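Local coordinates for protein chitin deacetylase 1 (Bombyx mori, PDB 5ZNT) that removes the acetyl groups from N-acetylglucosamine residues of chitin with the help of a zinc ion, giving chitosan and acetate, at residues 29-34 with 313-318; 36-41 with 296-301; 66-71 with 324-329; 181-186 with 262-267. All blocks are in the same frame, centred on the assembly; numbering follows the deposited sequence. Where two conformers were deposited one is given.

Contact 1: residues 29-34 with 313-318; sequences GDLPAR and PRTVTE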
loop_
_atom_site.group_PDB
_atom_site.type_symbol
_atom_site.label_atom_id
_atom_site.label_comp_id
_atom_site.label_asym_id
_atom_site.label_seq_id
_atom_site.Cartn_x
_atom_site.Cartn_y
_atom_site.Cartn_z
ATOM N N GLY A 29 18.421 10.706 6.529
ATOM C CA GLY A 29 19.722 11.247 6.153
ATOM C C GLY A 29 19.877 12.741 6.339
ATOM O O GLY A 29 20.894 13.300 5.915
ATOM N N ASP A 30 18.895 13.397 6.956
ATOM C CA ASP A 30 18.877 14.843 7.170
ATOM C C ASP A 30 19.163 15.610 5.879
ATOM O O ASP A 30 19.803 16.663 5.886
ATOM C CB ASP A 30 19.854 15.254 8.278
ATOM C CG ASP A 30 19.589 16.671 8.790
ATOM O OD1 ASP A 30 18.407 17.009 9.043
ATOM O OD2 ASP A 30 20.560 17.454 8.918
ATOM N N LEU A 31 18.670 15.088 4.757
ATOM C CA LEU A 31 18.756 15.830 3.511
ATOM C C LEU A 31 17.875 17.075 3.596
ATOM O O LEU A 31 16.842 17.070 4.279
ATOM C CB LEU A 31 18.325 14.959 2.329
ATOM C CG LEU A 31 19.367 14.077 1.628
ATOM C CD1 LEU A 31 19.946 13.060 2.564
ATOM C CD2 LEU A 31 18.760 13.365 0.407
ATOM N N PRO A 32 18.277 18.170 2.945
ATOM C CA PRO A 32 17.396 19.341 2.859
ATOM C C PRO A 32 16.135 19.005 2.079
ATOM O O PRO A 32 16.201 18.363 1.034
ATOM C CB PRO A 32 18.240 20.373 2.094
ATOM C CG PRO A 32 19.617 19.803 2.019
ATOM C CD PRO A 32 19.498 18.339 2.135
ATOM N N ALA A 33 14.991 19.506 2.561
ATOM C CA ALA A 33 13.716 19.241 1.893
ATOM C C ALA A 33 13.767 19.594 0.408
ATOM O O ALA A 33 13.229 18.857 -0.430
ATOM C CB ALA A 33 12.590 20.008 2.592
ATOM N N ARG A 34 14.425 20.706 0.050
ATOM C CA ARG A 34 14.438 21.122 -1.350
ATOM C C ARG A 34 15.208 20.151 -2.244
ATOM O O ARG A 34 15.035 20.183 -3.466
ATOM C CB ARG A 34 15.015 22.542 -1.481
ATOM C CG ARG A 34 16.536 22.582 -1.492
ATOM C CD ARG A 34 17.090 23.992 -1.272
ATOM N NE ARG A 34 17.323 24.258 0.149
ATOM C CZ ARG A 34 18.513 24.202 0.742
ATOM N NH1 ARG A 34 19.598 23.885 0.043
ATOM N NH2 ARG A 34 18.615 24.451 2.044
ATOM N N PRO A 313 19.147 7.329 1.165
ATOM C CA PRO A 313 18.517 8.553 0.661
ATOM C C PRO A 313 19.287 9.173 -0.504
ATOM O O PRO A 313 20.509 9.331 -0.464
ATOM C CB PRO A 313 18.489 9.458 1.896
ATOM C CG PRO A 313 18.454 8.494 3.046
ATOM C CD PRO A 313 19.331 7.363 2.626
ATOM N N ARG A 314 18.549 9.481 -1.569
ATOM C CA ARG A 314 19.092 10.068 -2.784
ATOM C C ARG A 314 18.470 11.437 -3.002
ATOM O O ARG A 314 17.260 11.613 -2.828
ATOM C CB ARG A 314 18.808 9.192 -4.013
ATOM C CG ARG A 314 19.028 7.707 -3.808
ATOM C CD ARG A 314 20.444 7.421 -3.362
ATOM N NE ARG A 314 21.451 7.794 -4.352
ATOM C CZ ARG A 314 22.700 8.119 -4.031
ATOM N NH1 ARG A 314 23.064 8.127 -2.748
ATOM N NH2 ARG A 314 23.574 8.452 -4.978
ATOM N N THR A 315 19.295 12.401 -3.404
ATOM C CA THR A 315 18.775 13.704 -3.778
ATOM C C THR A 315 18.020 13.602 -5.098
ATOM O O THR A 315 18.112 12.604 -5.824
ATOM C CB THR A 315 19.909 14.720 -3.940
ATOM O OG1 THR A 315 20.647 14.397 -5.127
ATOM C CG2 THR A 315 20.848 14.697 -2.731
ATOM N N VAL A 316 17.293 14.675 -5.426
ATOM C CA VAL A 316 16.589 14.723 -6.705
ATOM C C VAL A 316 17.540 14.401 -7.844
ATOM O O VAL A 316 17.194 13.657 -8.771
ATOM C CB VAL A 316 15.927 16.096 -6.911
ATOM C CG1 VAL A 316 15.333 16.199 -8.322
ATOM C CG2 VAL A 316 14.874 16.363 -5.836
ATOM N N THR A 317 18.764 14.950 -7.795
ATOM C CA THR A 317 19.694 14.716 -8.898
ATOM C C THR A 317 20.134 13.260 -8.950
ATOM O O THR A 317 20.189 12.660 -10.028
ATOM C CB THR A 317 20.910 15.636 -8.785
ATOM O OG1 THR A 317 20.477 16.993 -8.601
ATOM C CG2 THR A 317 21.719 15.555 -10.055
ATOM N N GLU A 318 20.438 12.672 -7.797
ATOM C CA GLU A 318 20.835 11.274 -7.774
ATOM C C GLU A 318 19.676 10.330 -8.094
ATOM O O GLU A 318 19.919 9.204 -8.549
ATOM C CB GLU A 318 21.428 10.942 -6.408
ATOM C CG GLU A 318 22.672 11.769 -6.072
ATOM C CD GLU A 318 22.996 11.731 -4.601
ATOM O OE1 GLU A 318 22.050 11.544 -3.807
ATOM O OE2 GLU A 318 24.184 11.877 -4.235
#

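Contact 2: residues 36-41 with 296-301; sequences VPQMIT and NDVYFV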
loop_
_atom_site.group_PDB
_atom_site.type_symbol
_atom_site.label_atom_id
_atom_site.label_comp_id
_atom_site.label_asym_id
_atom_site.label_seq_id
_atom_site.Cartn_x
_atom_site.Cartn_y
_atom_site.Cartn_z
ATOM N N VAL A 36 15.026 16.732 -1.726
ATOM C CA VAL A 36 14.367 15.432 -1.555
ATOM C C VAL A 36 13.343 15.224 -2.669
ATOM O O VAL A 36 12.464 16.071 -2.854
ATOM C CB VAL A 36 13.708 15.347 -0.162
ATOM C CG1 VAL A 36 12.822 14.091 -0.015
ATOM C CG2 VAL A 36 14.785 15.404 0.944
ATOM N N PRO A 37 13.402 14.122 -3.424
ATOM C CA PRO A 37 12.316 13.817 -4.372
ATOM C C PRO A 37 11.003 13.618 -3.619
ATOM O O PRO A 37 10.960 12.943 -2.585
ATOM C CB PRO A 37 12.764 12.507 -5.034
ATOM C CG PRO A 37 14.145 12.231 -4.535
ATOM C CD PRO A 37 14.327 12.996 -3.261
ATOM N N GLN A 38 9.943 14.232 -4.119
ATOM C CA GLN A 38 8.615 14.059 -3.539
ATOM C C GLN A 38 8.050 12.723 -4.021
ATOM O O GLN A 38 7.694 12.577 -5.190
ATOM C CB GLN A 38 7.699 15.206 -3.942
ATOM C CG GLN A 38 6.276 15.083 -3.395
ATOM C CD GLN A 38 6.241 15.012 -1.859
ATOM O OE1 GLN A 38 6.507 16.008 -1.177
ATOM N NE2 GLN A 38 5.885 13.836 -1.315
ATOM N N MET A 39 7.969 11.754 -3.125
ATOM C CA MET A 39 7.418 10.448 -3.454
ATOM C C MET A 39 5.906 10.455 -3.282
ATOM O O MET A 39 5.379 11.040 -2.331
ATOM C CB MET A 39 8.048 9.379 -2.564
ATOM C CG MET A 39 9.517 9.151 -2.885
ATOM S SD MET A 39 10.310 8.052 -1.696
ATOM C CE MET A 39 11.114 9.197 -0.566
ATOM N N ILE A 40 5.209 9.808 -4.218
ATOM C CA ILE A 40 3.766 9.614 -4.124
ATOM C C ILE A 40 3.504 8.116 -4.243
ATOM O O ILE A 40 3.980 7.480 -5.186
ATOM C CB ILE A 40 3.011 10.401 -5.212
ATOM C CG1 ILE A 40 3.375 11.897 -5.102
ATOM C CG2 ILE A 40 1.485 10.244 -5.053
ATOM C CD1 ILE A 40 2.735 12.785 -6.183
ATOM N N THR A 41 2.770 7.555 -3.286
ATOM C CA THR A 41 2.428 6.129 -3.304
ATOM C C THR A 41 0.937 6.013 -3.595
ATOM O O THR A 41 0.108 6.117 -2.694
ATOM C CB THR A 41 2.784 5.427 -1.993
ATOM O OG1 THR A 41 2.073 6.014 -0.894
ATOM C CG2 THR A 41 4.282 5.517 -1.714
ATOM N N ASN A 296 10.148 17.900 -12.211
ATOM C CA ASN A 296 11.252 16.972 -12.378
ATOM C C ASN A 296 11.646 16.316 -11.065
ATOM O O ASN A 296 12.569 15.500 -11.049
ATOM C CB ASN A 296 12.469 17.673 -13.013
ATOM C CG ASN A 296 13.031 18.808 -12.161
ATOM O OD1 ASN A 296 12.717 18.948 -10.979
ATOM N ND2 ASN A 296 13.889 19.629 -12.777
ATOM N N ASP A 297 10.943 16.634 -9.968
ATOM C CA ASP A 297 11.323 16.189 -8.632
ATOM C C ASP A 297 10.214 15.401 -7.930
ATOM O O ASP A 297 10.226 15.295 -6.699
ATOM C CB ASP A 297 11.737 17.397 -7.777
ATOM C CG ASP A 297 10.672 18.480 -7.737
ATOM O OD1 ASP A 297 9.634 18.333 -8.421
ATOM O OD2 ASP A 297 10.868 19.496 -7.026
ATOM N N VAL A 298 9.265 14.841 -8.683
ATOM C CA VAL A 298 8.145 14.075 -8.131
ATOM C C VAL A 298 8.185 12.677 -8.750
ATOM O O VAL A 298 8.241 12.545 -9.977
ATOM C CB VAL A 298 6.794 14.764 -8.406
ATOM C CG1 VAL A 298 5.601 13.829 -8.066
ATOM C CG2 VAL A 298 6.673 16.077 -7.615
ATOM N N TYR A 299 8.156 11.646 -7.908
ATOM C CA TYR A 299 8.187 10.248 -8.347
ATOM C C TYR A 299 6.984 9.491 -7.784
ATOM O O TYR A 299 6.764 9.492 -6.568
ATOM C CB TYR A 299 9.456 9.541 -7.872
ATOM C CG TYR A 299 10.695 9.863 -8.667
ATOM C CD1 TYR A 299 11.346 11.092 -8.511
ATOM C CD2 TYR A 299 11.231 8.936 -9.557
ATOM C CE1 TYR A 299 12.507 11.391 -9.236
ATOM C CE2 TYR A 299 12.384 9.222 -10.279
ATOM C CZ TYR A 299 13.010 10.448 -10.111
ATOM O OH TYR A 299 14.153 10.714 -10.826
ATOM N N PHE A 300 6.239 8.820 -8.667
ATOM C CA PHE A 300 5.195 7.871 -8.265
ATOM C C PHE A 300 5.843 6.503 -8.155
ATOM O O PHE A 300 6.239 5.918 -9.170
ATOM C CB PHE A 300 4.060 7.858 -9.284
ATOM C CG PHE A 300 3.313 9.158 -9.369
ATOM C CD1 PHE A 300 3.823 10.215 -10.105
ATOM C CD2 PHE A 300 2.099 9.324 -8.711
ATOM C CE1 PHE A 300 3.144 11.421 -10.178
ATOM C CE2 PHE A 300 1.400 10.527 -8.803
ATOM C CZ PHE A 300 1.932 11.575 -9.522
ATOM N N VAL A 301 5.976 6.005 -6.921
ATOM C CA VAL A 301 6.733 4.801 -6.625
ATOM C C VAL A 301 5.898 3.837 -5.779
ATOM O O VAL A 301 4.885 4.207 -5.174
ATOM C CB VAL A 301 8.054 5.145 -5.895
ATOM C CG1 VAL A 301 8.985 5.977 -6.816
ATOM C CG2 VAL A 301 7.748 5.914 -4.622
#

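Contact 3: residues 66-71 with 324-329; sequences NPNGCD and PWREKC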
loop_
_atom_site.group_PDB
_atom_site.type_symbol
_atom_site.label_atom_id
_atom_site.label_comp_id
_atom_site.label_asym_id
_atom_site.label_seq_id
_atom_site.Cartn_x
_atom_site.Cartn_y
_atom_site.Cartn_z
ATOM N N ASN A 66 8.008 8.637 -14.675
ATOM C CA ASN A 66 8.689 9.410 -13.644
ATOM C C ASN A 66 9.881 10.155 -14.252
ATOM O O ASN A 66 10.255 9.899 -15.393
ATOM C CB ASN A 66 9.164 8.480 -12.538
ATOM C CG ASN A 66 8.043 8.070 -11.610
ATOM O OD1 ASN A 66 7.145 8.862 -11.322
ATOM N ND2 ASN A 66 8.101 6.846 -11.125
ATOM N N PRO A 67 10.511 11.069 -13.502
ATOM C CA PRO A 67 11.655 11.817 -14.070
ATOM C C PRO A 67 12.836 10.943 -14.458
ATOM O O PRO A 67 13.713 11.423 -15.189
ATOM C CB PRO A 67 12.032 12.793 -12.947
ATOM C CG PRO A 67 10.758 12.986 -12.172
ATOM C CD PRO A 67 10.092 11.623 -12.204
ATOM N N ASN A 68 12.889 9.682 -14.013
ATOM C CA ASN A 68 13.931 8.750 -14.424
ATOM C C ASN A 68 13.607 8.046 -15.731
ATOM O O ASN A 68 14.327 7.121 -16.112
ATOM C CB ASN A 68 14.179 7.701 -13.324
ATOM C CG ASN A 68 12.947 6.865 -13.024
ATOM O OD1 ASN A 68 11.893 7.044 -13.635
ATOM N ND2 ASN A 68 13.077 5.939 -12.085
ATOM N N GLY A 69 12.522 8.427 -16.402
ATOM C CA GLY A 69 12.133 7.773 -17.630
ATOM C C GLY A 69 11.329 6.490 -17.470
ATOM O O GLY A 69 10.919 5.913 -18.482
ATOM N N CYS A 70 11.093 6.020 -16.245
ATOM C CA CYS A 70 10.394 4.753 -16.036
ATOM C C CYS A 70 8.899 4.978 -15.802
ATOM O O CYS A 70 8.483 6.014 -15.276
ATOM C CB CYS A 70 10.992 3.992 -14.847
ATOM S SG CYS A 70 12.782 3.567 -15.052
ATOM N N ASP A 71 8.098 3.965 -16.164
ATOM C CA ASP A 71 6.659 4.015 -15.931
ATOM C C ASP A 71 6.365 4.256 -14.453
ATOM O O ASP A 71 7.038 3.722 -13.575
ATOM C CB ASP A 71 6.005 2.704 -16.375
ATOM C CG ASP A 71 6.135 2.467 -17.876
ATOM O OD1 ASP A 71 6.098 3.436 -18.650
ATOM O OD2 ASP A 71 6.243 1.307 -18.273
ATOM N N PRO A 324 17.051 0.842 -7.544
ATOM C CA PRO A 324 15.773 0.236 -7.117
ATOM C C PRO A 324 14.569 0.876 -7.777
ATOM O O PRO A 324 13.600 0.176 -8.092
ATOM C CB PRO A 324 15.782 0.439 -5.595
ATOM C CG PRO A 324 17.264 0.459 -5.240
ATOM C CD PRO A 324 17.895 1.201 -6.383
ATOM N N TRP A 325 14.613 2.185 -8.033
ATOM C CA TRP A 325 13.499 2.845 -8.702
ATOM C C TRP A 325 13.443 2.563 -10.201
ATOM O O TRP A 325 12.473 2.970 -10.860
ATOM C CB TRP A 325 13.559 4.350 -8.450
ATOM C CG TRP A 325 13.220 4.741 -7.034
ATOM C CD1 TRP A 325 13.045 3.909 -5.965
ATOM C CD2 TRP A 325 13.014 6.070 -6.544
ATOM N NE1 TRP A 325 12.735 4.644 -4.838
ATOM C CE2 TRP A 325 12.703 5.969 -5.170
ATOM C CE3 TRP A 325 13.063 7.333 -7.134
ATOM C CZ2 TRP A 325 12.438 7.081 -4.384
ATOM C CZ3 TRP A 325 12.805 8.436 -6.349
ATOM C CH2 TRP A 325 12.510 8.307 -4.985
ATOM N N ARG A 326 14.447 1.886 -10.759
ATOM C CA ARG A 326 14.466 1.548 -12.175
ATOM C C ARG A 326 14.175 0.075 -12.429
ATOM O O ARG A 326 14.190 -0.347 -13.587
ATOM C CB ARG A 326 15.826 1.919 -12.795
ATOM C CG ARG A 326 16.297 3.343 -12.504
ATOM C CD ARG A 326 17.538 3.705 -13.320
ATOM N NE ARG A 326 17.265 3.442 -14.723
ATOM C CZ ARG A 326 16.830 4.356 -15.583
ATOM N NH1 ARG A 326 16.662 5.620 -15.189
ATOM N NH2 ARG A 326 16.575 4.003 -16.838
ATOM N N GLU A 327 13.934 -0.727 -11.386
ATOM C CA GLU A 327 13.545 -2.122 -11.602
ATOM C C GLU A 327 12.253 -2.166 -12.409
ATOM O O GLU A 327 11.317 -1.393 -12.152
ATOM C CB GLU A 327 13.368 -2.869 -10.274
ATOM C CG GLU A 327 14.607 -2.903 -9.369
ATOM C CD GLU A 327 14.279 -3.378 -7.945
ATOM O OE1 GLU A 327 13.172 -3.924 -7.740
ATOM O OE2 GLU A 327 15.118 -3.192 -7.028
ATOM N N LYS A 328 12.219 -3.038 -13.413
ATOM C CA LYS A 328 11.085 -3.134 -14.323
ATOM C C LYS A 328 10.681 -1.739 -14.800
ATOM O O LYS A 328 9.535 -1.304 -14.671
ATOM C CB LYS A 328 9.920 -3.882 -13.668
ATOM C CG LYS A 328 10.267 -5.330 -13.351
ATOM C CD LYS A 328 9.083 -6.092 -12.798
ATOM C CE LYS A 328 9.384 -6.638 -11.419
ATOM N NZ LYS A 328 8.353 -7.635 -11.013
ATOM N N CYS A 329 11.681 -1.052 -15.365
ATOM C CA CYS A 329 11.544 0.350 -15.736
ATOM C C CYS A 329 10.341 0.569 -16.641
ATOM O O CYS A 329 9.406 1.304 -16.296
ATOM C CB CYS A 329 12.830 0.840 -16.417
ATOM S SG CYS A 329 12.810 2.594 -16.853
#

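Contact 4: residues 181-186 with 262-267; sequences LWPYTM and RAPLGL. Unlike the reference sequence in segment 181-186: Trp182 (reference Cys).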
loop_
_atom_site.group_PDB
_atom_site.type_symbol
_atom_site.label_atom_id
_atom_site.label_comp_id
_atom_site.label_asym_id
_atom_site.label_seq_id
_atom_site.Cartn_x
_atom_site.Cartn_y
_atom_site.Cartn_z
ATOM N N LEU A 181 3.986 12.942 8.320
ATOM C CA LEU A 181 5.003 12.068 8.898
ATOM C C LEU A 181 5.671 11.214 7.826
ATOM O O LEU A 181 5.020 10.772 6.873
ATOM C CB LEU A 181 4.394 11.166 9.982
ATOM C CG LEU A 181 4.287 11.727 11.409
ATOM C CD1 LEU A 181 3.488 13.017 11.443
ATOM C CD2 LEU A 181 3.672 10.705 12.367
ATOM N N TRP A 182 6.982 11.000 7.981
ATOM C CA TRP A 182 7.741 10.025 7.214
ATOM C C TRP A 182 7.469 8.622 7.765
ATOM O O TRP A 182 7.106 8.472 8.939
ATOM C CB TRP A 182 9.243 10.335 7.294
ATOM C CG TRP A 182 9.656 11.403 6.326
ATOM C CD1 TRP A 182 9.494 12.764 6.468
ATOM C CD2 TRP A 182 10.261 11.200 5.040
ATOM N NE1 TRP A 182 9.978 13.414 5.347
ATOM C CE2 TRP A 182 10.462 12.477 4.466
ATOM C CE3 TRP A 182 10.685 10.061 4.335
ATOM C CZ2 TRP A 182 11.033 12.644 3.206
ATOM C CZ3 TRP A 182 11.250 10.232 3.077
ATOM C CH2 TRP A 182 11.427 11.516 2.532
ATOM N N PRO A 183 7.644 7.579 6.946
ATOM C CA PRO A 183 7.586 6.208 7.482
ATOM C C PRO A 183 8.536 6.061 8.660
ATOM O O PRO A 183 9.496 6.826 8.809
ATOM C CB PRO A 183 8.032 5.328 6.304
ATOM C CG PRO A 183 7.679 6.133 5.082
ATOM C CD PRO A 183 7.859 7.601 5.484
ATOM N N TYR A 184 8.261 5.066 9.500
ATOM C CA TYR A 184 9.101 4.804 10.657
ATOM C C TYR A 184 9.120 3.302 10.903
ATOM O O TYR A 184 8.228 2.576 10.454
ATOM C CB TYR A 184 8.607 5.591 11.890
ATOM C CG TYR A 184 7.156 5.359 12.237
ATOM C CD1 TYR A 184 6.777 4.282 13.038
ATOM C CD2 TYR A 184 6.164 6.221 11.778
ATOM C CE1 TYR A 184 5.453 4.054 13.354
ATOM C CE2 TYR A 184 4.830 5.999 12.079
ATOM C CZ TYR A 184 4.486 4.914 12.866
ATOM O OH TYR A 184 3.174 4.688 13.181
ATOM N N THR A 185 10.168 2.824 11.569
ATOM C CA THR A 185 10.175 1.428 11.987
ATOM C C THR A 185 9.557 1.306 13.376
ATOM O O THR A 185 9.452 2.277 14.128
ATOM C CB THR A 185 11.588 0.830 11.980
ATOM O OG1 THR A 185 12.391 1.457 12.979
ATOM C CG2 THR A 185 12.247 1.021 10.627
ATOM N N MET A 186 9.103 0.103 13.699
ATOM C CA MET A 186 8.398 -0.108 14.949
ATOM C C MET A 186 9.322 -0.556 16.087
ATOM O O MET A 186 8.825 -1.014 17.118
ATOM C CB MET A 186 7.269 -1.129 14.758
ATOM C CG MET A 186 6.152 -0.716 13.778
ATOM S SD MET A 186 5.163 0.699 14.335
ATOM C CE MET A 186 5.144 0.431 16.075
ATOM N N ARG A 262 8.452 17.124 2.661
ATOM C CA ARG A 262 8.408 16.173 1.537
ATOM C C ARG A 262 8.197 14.727 1.995
ATOM O O ARG A 262 8.734 13.788 1.397
ATOM C CB ARG A 262 9.664 16.276 0.676
ATOM C CG ARG A 262 9.845 17.681 0.134
ATOM C CD ARG A 262 10.164 17.684 -1.314
ATOM N NE ARG A 262 10.100 19.043 -1.836
ATOM C CZ ARG A 262 10.935 19.517 -2.751
ATOM N NH1 ARG A 262 11.886 18.726 -3.242
ATOM N NH2 ARG A 262 10.819 20.778 -3.173
ATOM N N ALA A 263 7.422 14.534 3.055
ATOM C CA ALA A 263 7.056 13.179 3.440
ATOM C C ALA A 263 6.312 12.521 2.278
ATOM O O ALA A 263 5.521 13.182 1.598
ATOM C CB ALA A 263 6.176 13.190 4.692
ATOM N N PRO A 264 6.566 11.246 2.002
ATOM C CA PRO A 264 5.803 10.555 0.956
ATOM C C PRO A 264 4.310 10.807 1.114
ATOM O O PRO A 264 3.767 10.801 2.225
ATOM C CB PRO A 264 6.170 9.080 1.163
ATOM C CG PRO A 264 7.596 9.136 1.725
ATOM C CD PRO A 264 7.598 10.394 2.626
ATOM N N LEU A 265 3.665 11.126 0.005
ATOM C CA LEU A 265 2.233 11.393 -0.015
ATOM C C LEU A 265 1.494 10.118 -0.433
ATOM O O LEU A 265 1.722 9.593 -1.527
ATOM C CB LEU A 265 1.927 12.516 -0.998
ATOM C CG LEU A 265 0.466 12.762 -1.387
ATOM C CD1 LEU A 265 -0.331 13.308 -0.218
ATOM C CD2 LEU A 265 0.396 13.718 -2.575
ATOM N N GLY A 266 0.594 9.628 0.425
ATOM C CA GLY A 266 -0.138 8.406 0.139
ATOM C C GLY A 266 -1.500 8.706 -0.398
ATOM O O GLY A 266 -2.322 9.351 0.262
ATOM N N LEU A 267 -1.792 8.229 -1.628
ATOM C CA LEU A 267 -3.097 8.354 -2.263
ATOM C C LEU A 267 -3.714 6.955 -2.346
ATOM O O LEU A 267 -3.399 6.161 -3.245
ATOM C CB LEU A 267 -2.982 9.017 -3.632
ATOM C CG LEU A 267 -2.265 10.382 -3.598
ATOM C CD1 LEU A 267 -2.155 10.925 -5.044
ATOM C CD2 LEU A 267 -3.041 11.362 -2.697
HETATM O O HOH W 1 4.928 9.256 4.536
#

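Contact 1: residues 29-34 with 313-318
Leu31 alone spans three consecutive residues of the partner loop, Pro313 to Thr315, and so carries most of a surface contact made purely by van der Waals packing. Its two methyls divide the work: CD1 lies 3.9 Å from Pro313 CB, while CD2 rests against the Arg314 carbonyl carbon and, 4.0 Å away, Thr315 CG2. A branched leucine suits this place because its forked tip gives one methyl to the proline and the other to the backbone beyond it. Gly29 sits beside the Pro313 ring, its N 4.1 Å from Pro313 CG; a side chain there would press on both that ring and Leu31, and the positive phi of 64° also favours glycine. End to end, 29-34 and 313-316 run almost the same way, 17° apart. Thr315 has two roles. Its chi1 of 71° sets OG1 between the backbone N and the carbonyl carbon, leaving CG2 to meet Leu31. Thr315 OG1 then accepts from Glu318 N at 3.2 Å, and Glu318 OE1 accepts from Thr315 N at 2.9 Å. Glu318 OE1 also lies over one face of the Arg314 guanidinium, a charge attraction with no N-H directed at the carboxylate. Reciprocal bonds between Thr315 and Glu318 make a capping box, the motif that starts the short helix 316-319.

Contact 2: residues 36-41 with 296-301
Ile40 fills the tight side of this strand pair, where it stands beside Phe300 with both side chains pointing the same way. With CG1 anti to the carbonyl carbon and chi2 extended at 177°, Ile40 CD1 reaches between two neighbours, 3.6 Å from Val298 CG1 and also 3.6 Å from Phe300 CZ. Isoleucine suits the place because its CG2 branch covers Phe300 CE2 while the longer branch extends to the valine. Trp287, Ile291 and Leu292 of helix 278-294 pack on these apolar side chains, with Phe254 of helix 243-258 at Val298. An alanine at Ile40 would probably open a gap beside Val298 CG1 and leave the Phe300 ring with less to hold its outer end. Packing is looser around Tyr299 and Met39: Pro37 CB approaches Tyr299 CD1 obliquely at 4.0 Å, and Met39 CB meets Val301 CG2 at the same separation, with Trp309 and Trp325 nearby. All the touching residues are buried, the chain becoming exposed only at Asn296; the Asp297 carboxylate bonds to Tyr258. Four backbone bonds join the strands: Gln38 N to Asp297 O at 2.8 Å, Tyr299 N to Gln38 O, Ile40 N to Tyr299 O, and Val301 N to Ile40 O at 3.0 Å. This ladder is that of parallel beta strands, here the first and last, in chain order, of the parallel sheet in the distorted beta/alpha barrel of CE4 deacetylases.

Contact 3: residues 66-71 with 324-329
The guanidinium of Arg326 has Cys70 SG over the centre of one face, 4.1 Å above the plane, and Asn68 O approaching obliquely. Arg326 NH1 gives Asn68 O a weak hydrogen bond of 2.9 Å, bent to 130°, and also bonds to Lys320 O, so the long arginine joins two backbone carbonyls. The amide of Asn68 faces two ways. Its ND2 makes a weak bond of 3.3 Å to Trp325 O, whereas OD1 accepts from Cys70 N at 2.9 Å, the donor standing well above the carbonyl plane; an asparagine, with a donor and an acceptor on one short stem, suits both tasks. The Trp325 indole turns to other partners, Phe322 edge-to-face, Tyr299 and Trp309, with NE1 bonded to Gln305 O. Covalent linkage comes from Cys70 SG and Cys329 SG, 2.0 Å apart, with a left-handed chi3 of -99°. Beside it Asp71 N donates to Cys329 O at 3.0 Å, and the Asp71 carboxylate pairs with Lys65. Gly69 closes a type I beta turn begun at Asn66; at its phi of 83° a CB would jam against the preceding carbonyl oxygen. The whole is an Asx turn overlapping the end of a beta turn, tied by a disulfide that fastens the loop before strand 75-78 to the later loop 324-329, a cross-link of the kind common in secreted proteins.

Contact 4: residues 181-186 with 262-267
A chi1 of -82° sets CG of Trp182 anti to the carbonyl carbon, and a chi2 of 79° turns the indole so that one face lies against Ala263 and Pro264. The result is a pair of CH-pi contacts over one indole face, at the entry to strand 265-270 of the parallel sheet in the beta/alpha barrel. Pro264 CD sits 3.6 Å from the centroid of the six-membered ring of Trp182, only 13° off its normal, and the side chains cross at about a right angle. Ala263 CA lies 3.7 Å from the centroid of the five-membered ring of Trp182, a little more tilted. Small, compact residues suit this place because they let the backbone come down close to the ring. Trp182, where the reference sequence has cysteine, also brings CZ2 within 3.1 Å of Arg262 O, and its NE1 bonds to Asn261 O. The same Pro264 CD also meets Pro183 CD, tip to tip, at 4.0 Å; both prolines touch Val306 of helix 303-311. An alanine in place of Pro264 would probably leave the six-membered ring of Trp182 without its CH-pi partner and open a gap beside Pro183. Ala263 CB packs against Leu181 O, 3.5 Å away. A water donates one hydrogen bond to Leu181 O at 2.8 Å and the other to Pro264 O at 3.0 Å.

This chain is the part of a longer protein that holds the polysaccharide deacetylase domain. Contact 2 sits at the middle of the set, its centre 11 Å from those of contacts 1 and 3 and 12 Å from that of contact 4, and it touches all three. Contact 1 packs on it through Val316 and Leu31. Contact 3 joins it by a probable hydrogen bond from Phe300 N to Asn66 OD1, 2.8 Å. Contact 4 shares its sheet, with Thr41 N 2.9 Å from Leu265 O, and Arg262 NH1 lies 2.7 Å from Val36 O. All four lie away from the zinc site, yet strand 38-45 of contact 2 ends just before Asp46, which binds the zinc with His101 and His105.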